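Local coordinates for protein citryl-spermidine/3,4-dihydroxybenzoyl-citryl-spermidine:spermidine ligase (Bacillus anthracis, PDB 3TO3) that catalyses the ATP-dependent condensation of spermidine with citryl-spermidine intermediates in the biosynthesis of the siderophore petrobactin, at residues E106-R109 and V110-V113. Residues are numbered along the deposited sequence; the frame is centred on the assembly and turned at random.
Sequences EVFR and VVNV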
loop_
_atom_site.group_PDB
_atom_site.type_symbol
_atom_site.label_atom_id
_atom_site.label_comp_id
_atom_site.label_asym_id
_atom_site.label_seq_id
_atom_site.Cartn_x
_atom_site.Cartn_y
_atom_site.Cartn_z
ATOM N N GLU B 106 1.674 0.632 24.638
ATOM C CA GLU B 106 1.636 0.455 26.091
ATOM C C GLU B 106 0.267 0.841 26.666
ATOM O O GLU B 106 -0.301 0.144 27.487
ATOM C CB GLU B 106 2.802 1.202 26.760
ATOM C CG GLU B 106 4.147 0.714 26.219
ATOM C CD GLU B 106 5.378 1.194 26.988
ATOM O OE1 GLU B 106 5.366 2.327 27.498
ATOM O OE2 GLU B 106 6.373 0.424 27.066
ATOM N N VAL B 107 -0.273 1.949 26.197
ATOM C CA VAL B 107 -1.588 2.387 26.611
ATOM C C VAL B 107 -2.711 1.419 26.210
ATOM O O VAL B 107 -3.674 1.233 26.940
ATOM C CB VAL B 107 -1.818 3.817 26.055
ATOM C CG1 VAL B 107 -3.286 4.168 25.982
ATOM C CG2 VAL B 107 -1.059 4.777 26.921
ATOM N N PHE B 108 -2.581 0.782 25.054
ATOM C CA PHE B 108 -3.599 -0.168 24.611
ATOM C C PHE B 108 -3.390 -1.642 25.037
ATOM O O PHE B 108 -4.119 -2.545 24.596
ATOM C CB PHE B 108 -3.955 0.033 23.131
ATOM C CG PHE B 108 -4.607 1.381 22.857
ATOM C CD1 PHE B 108 -5.805 1.728 23.472
ATOM C CD2 PHE B 108 -4.021 2.303 22.014
ATOM C CE1 PHE B 108 -6.403 2.967 23.247
ATOM C CE2 PHE B 108 -4.625 3.559 21.777
ATOM C CZ PHE B 108 -5.814 3.885 22.397
ATOM N N ARG B 109 -2.378 -1.892 25.868
ATOM C CA ARG B 109 -2.309 -3.178 26.549
ATOM C C ARG B 109 -3.306 -3.165 27.721
ATOM O O ARG B 109 -3.809 -4.192 28.153
ATOM C CB ARG B 109 -0.902 -3.477 27.057
ATOM C CG ARG B 109 0.092 -3.787 25.980
ATOM C CD ARG B 109 1.266 -4.647 26.500
ATOM N NE ARG B 109 2.167 -4.954 25.390
ATOM C CZ ARG B 109 3.046 -4.098 24.874
ATOM N NH1 ARG B 109 3.183 -2.877 25.386
ATOM N NH2 ARG B 109 3.804 -4.469 23.850
ATOM N N VAL B 110 -3.545 -1.981 28.260
ATOM C CA VAL B 110 -4.511 -1.790 29.321
ATOM C C VAL B 110 -5.925 -1.648 28.779
ATOM O O VAL B 110 -6.861 -2.212 29.320
ATOM C CB VAL B 110 -4.129 -0.556 30.153
ATOM C CG1 VAL B 110 -5.210 -0.225 31.145
ATOM C CG2 VAL B 110 -2.782 -0.783 30.849
ATOM N N VAL B 111 -6.074 -0.891 27.699
ATOM C CA VAL B 111 -7.383 -0.581 27.139
ATOM C C VAL B 111 -7.557 -1.278 25.789
ATOM O O VAL B 111 -6.767 -1.067 24.897
ATOM C CB VAL B 111 -7.523 0.960 26.957
ATOM C CG1 VAL B 111 -8.654 1.314 25.976
ATOM C CG2 VAL B 111 -7.730 1.630 28.307
ATOM N N ASN B 112 -8.591 -2.087 25.618
ATOM C CA ASN B 112 -8.716 -2.857 24.375
ATOM C C ASN B 112 -9.143 -2.112 23.098
ATOM O O ASN B 112 -10.115 -1.348 23.097
ATOM C CB ASN B 112 -9.606 -4.078 24.578
ATOM C CG ASN B 112 -9.133 -5.261 23.764
ATOM O OD1 ASN B 112 -9.613 -5.504 22.651
ATOM N ND2 ASN B 112 -8.150 -5.983 24.297
ATOM N N VAL B 113 -8.398 -2.332 22.013
ATOM C CA VAL B 113 -8.805 -1.837 20.700
ATOM C C VAL B 113 -8.663 -2.926 19.624
ATOM O O VAL B 113 -8.194 -4.012 19.907
ATOM C CB VAL B 113 -8.043 -0.545 20.289
ATOM C CG1 VAL B 113 -8.467 0.644 21.172
ATOM C CG2 VAL B 113 -6.525 -0.747 20.346
HETATM O O HOH W 1 -5.564 -3.614 22.229
#
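F108 is the side chain against which the chain folds back, meeting V111 and V113 in two different ways: V113 comes over the ring from the side opposite V107, off-centre, and V111 lies beside the CD1-CE1 bond. The methyl CG1 of V113 makes an off-centre CH-pi contact, 4.1 Å from the ring centroid and 30° from the ring normal, while CG2 of the same valine rests near CG of F108 at 3.8 Å. CG1 of V111 stands beside CD1 and CE1, 3.8 Å from CD1 of F108. With CG beside its own backbone N and anti to the carbonyl carbon (chi1 -65°), F108 directs its ring to the side where V111 and V113 follow, and CG1 of V107 sits above the centre of the other face.

Backbone polar contacts follow the same bend. The carbonyl O of V107 accepts the N-H of V111 at 3.3 Å, on a lone pair in the carbonyl plane, the i to i+4 bond of an alpha-helix; V110 N adds a weak, more bent bond to the same oxygen (3.5 Å). Between helix 100-110 and helix 115-138 the chain runs through V111-V113 in extended conformation, and L118 of the second helix packs against both F108 and V113. One water donates to O of F108 and accepts from N of V113, bridging the two. The carbonyl O of V111 turns back to the ring edge, near its plane, and makes a CA-H...O contact with CA of F108 (3.3 Å).

Charged groups point to the neighbouring antiparallel sheet: OE1 of E106 forms a salt bridge with NE of R89 and a hydrogen bond with OH of Y68, while OE2 bonds to NE2 of Q102 on its own helix, and NH1 of R109 donates to the backbone O of L59.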